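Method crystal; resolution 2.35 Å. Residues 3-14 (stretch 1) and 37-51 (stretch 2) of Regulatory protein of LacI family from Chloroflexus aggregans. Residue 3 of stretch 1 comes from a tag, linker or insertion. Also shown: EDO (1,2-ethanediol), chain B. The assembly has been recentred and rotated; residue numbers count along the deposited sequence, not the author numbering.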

# COMPACT_ATOMS: atom_id res chain seq x y z
N LEU A 3 22.66 25.71 -3.01
CA LEU A 3 21.57 24.69 -2.85
C LEU A 3 21.63 23.56 -3.87
O LEU A 3 21.90 23.77 -5.05
CB LEU A 3 20.18 25.35 -2.94
CG LEU A 3 19.81 26.41 -1.91
CD1 LEU A 3 18.35 26.80 -2.08
CD2 LEU A 3 20.05 25.87 -0.51
N SER A 4 21.36 22.34 -3.40
CA SER A 4 21.36 21.17 -4.25
C SER A 4 19.94 20.92 -4.75
O SER A 4 19.72 20.14 -5.68
CB SER A 4 21.84 19.94 -3.48
OG SER A 4 20.94 19.63 -2.43
N PHE A 5 18.97 21.58 -4.11
CA PHE A 5 17.57 21.42 -4.47
C PHE A 5 17.09 19.98 -4.30
O PHE A 5 16.27 19.48 -5.07
CB PHE A 5 17.33 21.91 -5.90
CG PHE A 5 17.38 23.40 -6.04
CD1 PHE A 5 16.39 24.20 -5.48
CD2 PHE A 5 18.45 24.02 -6.69
CE1 PHE A 5 16.45 25.60 -5.57
CE2 PHE A 5 18.52 25.41 -6.78
CZ PHE A 5 17.52 26.20 -6.22
N MSE A 6 17.63 19.31 -3.29
CA MSE A 6 17.25 17.93 -3.02
C MSE A 6 17.03 17.68 -1.53
O MSE A 6 17.81 18.11 -0.68
CB MSE A 6 18.30 16.99 -3.59
CG MSE A 6 18.19 16.96 -5.08
SE MSE A 6 19.36 15.66 -5.87
CE MSE A 6 18.29 14.13 -5.52
N ILE A 7 15.92 17.00 -1.23
CA ILE A 7 15.56 16.69 0.15
C ILE A 7 15.68 15.18 0.35
O ILE A 7 15.06 14.40 -0.36
CB ILE A 7 14.11 17.14 0.44
CG1 ILE A 7 14.01 18.66 0.28
CG2 ILE A 7 13.69 16.72 1.85
CD1 ILE A 7 12.61 19.18 0.07
N GLY A 8 16.50 14.79 1.32
CA GLY A 8 16.68 13.38 1.58
C GLY A 8 15.56 12.79 2.42
O GLY A 8 15.09 13.41 3.37
N TYR A 9 15.13 11.59 2.04
CA TYR A 9 14.07 10.91 2.77
C TYR A 9 14.33 9.41 2.81
O TYR A 9 14.95 8.84 1.91
CB TYR A 9 12.70 11.17 2.12
CG TYR A 9 11.56 10.50 2.86
CD1 TYR A 9 11.31 10.79 4.20
CD2 TYR A 9 10.76 9.53 2.24
CE1 TYR A 9 10.32 10.13 4.91
CE2 TYR A 9 9.76 8.86 2.95
CZ TYR A 9 9.55 9.16 4.29
OH TYR A 9 8.61 8.47 5.02
N SER A 10 13.86 8.77 3.87
CA SER A 10 14.01 7.33 4.03
C SER A 10 12.83 6.82 4.85
O SER A 10 12.27 7.55 5.66
CB SER A 10 15.32 6.99 4.74
OG SER A 10 15.30 7.42 6.08
N TRP A 11 12.45 5.57 4.64
CA TRP A 11 11.33 5.01 5.39
C TRP A 11 11.66 3.62 5.90
O TRP A 11 12.43 2.88 5.27
CB TRP A 11 10.07 4.98 4.52
CG TRP A 11 10.21 4.23 3.23
CD1 TRP A 11 9.85 2.94 2.99
CD2 TRP A 11 10.71 4.75 1.99
NE1 TRP A 11 10.08 2.62 1.67
CE2 TRP A 11 10.60 3.71 1.04
CE3 TRP A 11 11.21 5.99 1.60
CZ2 TRP A 11 11.00 3.88 -0.29
CZ3 TRP A 11 11.61 6.16 0.27
CH2 TRP A 11 11.49 5.11 -0.66
N THR A 12 11.09 3.28 7.05
CA THR A 12 11.31 1.98 7.66
C THR A 12 10.70 0.89 6.79
O THR A 12 9.73 1.12 6.08
CB THR A 12 10.70 1.93 9.07
OG1 THR A 12 11.09 0.70 9.70
CG2 THR A 12 9.19 2.00 9.00
N GLN A 13 11.29 -0.29 6.84
CA GLN A 13 10.83 -1.42 6.05
C GLN A 13 9.43 -1.84 6.48
O GLN A 13 9.18 -2.13 7.65
CB GLN A 13 11.79 -2.59 6.22
CG GLN A 13 11.50 -3.75 5.30
CD GLN A 13 12.27 -5.00 5.71
OE1 GLN A 13 13.49 -4.96 5.89
NE2 GLN A 13 11.56 -6.11 5.85
N THR A 14 8.51 -1.88 5.52
CA THR A 14 7.13 -2.28 5.82
C THR A 14 7.08 -3.77 6.14
O THR A 14 7.52 -4.60 5.35
CB THR A 14 6.20 -2.03 4.62
OG1 THR A 14 6.35 -0.68 4.16
CG2 THR A 14 4.75 -2.26 5.03
N VAL A 37 8.15 23.49 -6.53
CA VAL A 37 9.08 24.55 -6.15
C VAL A 37 10.50 24.18 -6.56
O VAL A 37 11.48 24.61 -5.94
CB VAL A 37 9.04 24.83 -4.63
CG1 VAL A 37 7.69 25.40 -4.24
CG2 VAL A 37 9.33 23.55 -3.85
N ASN A 38 10.60 23.36 -7.60
CA ASN A 38 11.88 22.92 -8.15
C ASN A 38 12.81 22.09 -7.27
O ASN A 38 14.03 22.14 -7.41
CB ASN A 38 12.66 24.12 -8.68
CG ASN A 38 11.94 24.81 -9.82
OD1 ASN A 38 11.72 24.21 -10.88
ND2 ASN A 38 11.56 26.06 -9.62
N TYR A 39 12.24 21.31 -6.36
CA TYR A 39 13.06 20.46 -5.51
C TYR A 39 12.77 18.99 -5.84
O TYR A 39 11.74 18.67 -6.42
CB TYR A 39 12.77 20.71 -4.03
CG TYR A 39 13.49 21.89 -3.42
CD1 TYR A 39 13.05 23.19 -3.63
CD2 TYR A 39 14.60 21.70 -2.60
CE1 TYR A 39 13.70 24.28 -3.05
CE2 TYR A 39 15.26 22.78 -2.01
CZ TYR A 39 14.81 24.07 -2.24
OH TYR A 39 15.45 25.14 -1.66
N PHE A 40 13.71 18.12 -5.51
CA PHE A 40 13.54 16.69 -5.74
C PHE A 40 13.72 16.02 -4.39
O PHE A 40 14.44 16.52 -3.52
CB PHE A 40 14.60 16.11 -6.69
CG PHE A 40 14.45 16.53 -8.12
CD1 PHE A 40 14.98 17.74 -8.57
CD2 PHE A 40 13.80 15.71 -9.03
CE1 PHE A 40 14.86 18.12 -9.90
CE2 PHE A 40 13.67 16.08 -10.37
CZ PHE A 40 14.20 17.29 -10.80
N VAL A 41 13.05 14.88 -4.21
CA VAL A 41 13.18 14.12 -2.98
C VAL A 41 14.19 13.03 -3.32
O VAL A 41 14.06 12.36 -4.34
CB VAL A 41 11.86 13.46 -2.56
CG1 VAL A 41 12.09 12.57 -1.34
CG2 VAL A 41 10.81 14.53 -2.24
N LEU A 42 15.20 12.87 -2.48
CA LEU A 42 16.20 11.86 -2.72
C LEU A 42 16.11 10.74 -1.69
O LEU A 42 16.52 10.90 -0.54
CB LEU A 42 17.59 12.48 -2.67
CG LEU A 42 18.74 11.52 -2.95
CD1 LEU A 42 18.66 11.04 -4.39
CD2 LEU A 42 20.07 12.21 -2.68
N PRO A 43 15.56 9.59 -2.10
CA PRO A 43 15.43 8.45 -1.19
C PRO A 43 16.80 7.81 -0.95
O PRO A 43 17.62 7.75 -1.86
CB PRO A 43 14.52 7.49 -1.95
CG PRO A 43 13.75 8.39 -2.86
CD PRO A 43 14.80 9.36 -3.33
N PHE A 44 17.03 7.36 0.27
CA PHE A 44 18.27 6.69 0.61
C PHE A 44 17.89 5.52 1.51
O PHE A 44 16.86 5.57 2.18
CB PHE A 44 19.26 7.65 1.29
CG PHE A 44 18.78 8.25 2.58
CD1 PHE A 44 18.96 7.58 3.78
CD2 PHE A 44 18.16 9.50 2.59
CE1 PHE A 44 18.55 8.15 4.99
CE2 PHE A 44 17.75 10.08 3.79
CZ PHE A 44 17.94 9.41 4.99
N PRO A 45 18.69 4.45 1.52
CA PRO A 45 18.40 3.28 2.35
C PRO A 45 18.20 3.61 3.82
O PRO A 45 18.96 4.37 4.41
CB PRO A 45 19.62 2.39 2.11
CG PRO A 45 19.97 2.71 0.69
CD PRO A 45 19.89 4.22 0.69
N PHE A 46 17.15 3.05 4.39
CA PHE A 46 16.82 3.27 5.79
C PHE A 46 17.67 2.33 6.65
O PHE A 46 17.93 1.20 6.25
CB PHE A 46 15.34 2.97 6.03
CG PHE A 46 14.84 3.39 7.38
CD1 PHE A 46 14.44 4.70 7.61
CD2 PHE A 46 14.75 2.47 8.42
CE1 PHE A 46 13.96 5.09 8.85
CE2 PHE A 46 14.26 2.85 9.67
CZ PHE A 46 13.86 4.16 9.89
N SER A 47 18.10 2.80 7.81
CA SER A 47 18.88 1.96 8.70
C SER A 47 17.93 1.54 9.82
O SER A 47 17.58 2.36 10.66
CB SER A 47 20.08 2.74 9.26
OG SER A 47 20.91 1.91 10.04
N GLU A 48 17.51 0.28 9.82
CA GLU A 48 16.59 -0.19 10.85
C GLU A 48 17.11 0.12 12.24
O GLU A 48 16.33 0.32 13.18
CB GLU A 48 16.30 -1.68 10.68
CG GLU A 48 15.50 -2.02 9.42
CD GLU A 48 14.31 -1.08 9.18
OE1 GLU A 48 13.63 -0.69 10.16
OE2 GLU A 48 14.05 -0.73 8.01
N ASP A 49 18.43 0.16 12.38
CA ASP A 49 19.03 0.53 13.65
C ASP A 49 19.19 2.04 13.54
O ASP A 49 20.19 2.53 13.03
CB ASP A 49 20.40 -0.14 13.83
CG ASP A 49 21.17 0.43 15.01
OD1 ASP A 49 20.54 0.77 16.03
OD2 ASP A 49 22.42 0.53 14.92
N ARG A 50 18.19 2.78 14.01
CA ARG A 50 18.20 4.23 13.93
C ARG A 50 19.44 4.91 14.50
O ARG A 50 19.73 6.05 14.16
CB ARG A 50 16.94 4.80 14.60
CG ARG A 50 15.65 4.50 13.87
CD ARG A 50 14.45 5.04 14.63
NE ARG A 50 13.19 4.77 13.93
CZ ARG A 50 12.75 3.55 13.62
NH1 ARG A 50 13.46 2.48 13.94
NH2 ARG A 50 11.60 3.41 12.98
N SER A 51 20.17 4.20 15.35
CA SER A 51 21.38 4.76 15.94
C SER A 51 22.46 4.96 14.88
O SER A 51 23.25 5.90 14.95
CB SER A 51 21.91 3.86 17.06
OG SER A 51 22.35 2.62 16.55
C1 EDO B . 14.79 1.88 1.62
O1 EDO B . 15.29 1.50 2.90
C2 EDO B . 13.98 3.18 1.74
O2 EDO B . 14.32 3.90 2.93
O HOH W 1 10.14 1.05 12.88

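Stretch 2 meets stretch 1 first through loop residues. Asn38 contributes its backbone: its O lies 3.6 Å from Phe5 CB. The edge of the Phe5 ring points toward the face of the Tyr39 ring, with centroids 5.0 Å apart and planes at 68°. Ile7 CD1 also reaches this ring, 4.2 Å from Tyr39 CD2. Leu3, a tag residue, places CD1 3.4 Å from Tyr39 OH.

At Phe40 the parallel strand pairing begins. Phe40 N donates to Phe5 O at 2.9 Å, and Phe40 O accepts from Ile7 N at 2.8 Å. Both bonds of Phe40 therefore straddle Met6, its partner in register. The side chains of Met6 and Phe40 share one face of the sheet, and Met6 CG lies 4.0 Å from Phe40 CB.

Val41 pairs with Ile7 and makes no backbone hydrogen bond to stretch 1. Its CA instead approaches Ile7 O at 3.2 Å. Its side chain lies on the other face, where Val41 CG1 packs 3.8 Å from Tyr9 CB.

Leu42 repeats the role of Phe40. Its N donates to Ile7 O at 2.6 Å, a short bond, and its O accepts from Tyr9 N at 3.0 Å. On the Met6 face, Leu42 CD1 is 3.3 Å from CE of Met6, a selenomethionine.

Pro43 has no amide hydrogen, but its position in the register does not call for one. Its CA lies 3.2 Å from Tyr9 O, and its CB is 3.9 Å from Trp11 CZ3.

Phe44 N donates to Tyr9 O at 3.0 Å. The Phe44 ring has its edge near Gly8, with CE2 3.7 Å from Gly8 C. A CB on Gly8 would be tight against that CE2, at 3.4 Å. Ser10 CB sits over one face of the ring, 3.7 Å from its centroid, in a CH-pi contact.

Beyond Phe44, 1,2-ethanediol bridges the backbones. Trp11 N donates to its O2 at 3.0 Å, and Phe46 N donates to its O1 at 2.8 Å. The Phe46 ring takes Thr12 CB over its face, 4.1 Å from the centroid, while Ser10 OG lies at its edge, 3.2 Å from Phe46 CD1.

Glu48 uses both carboxylate oxygens. OE1 accepts from Thr12 OG1 at 2.9 Å, and OE2 accepts from Gln13 N at 3.0 Å. Finally, a water accepts from Arg50 NH2 at 2.8 Å and donates weakly to Thr12 OG1 at 3.3 Å.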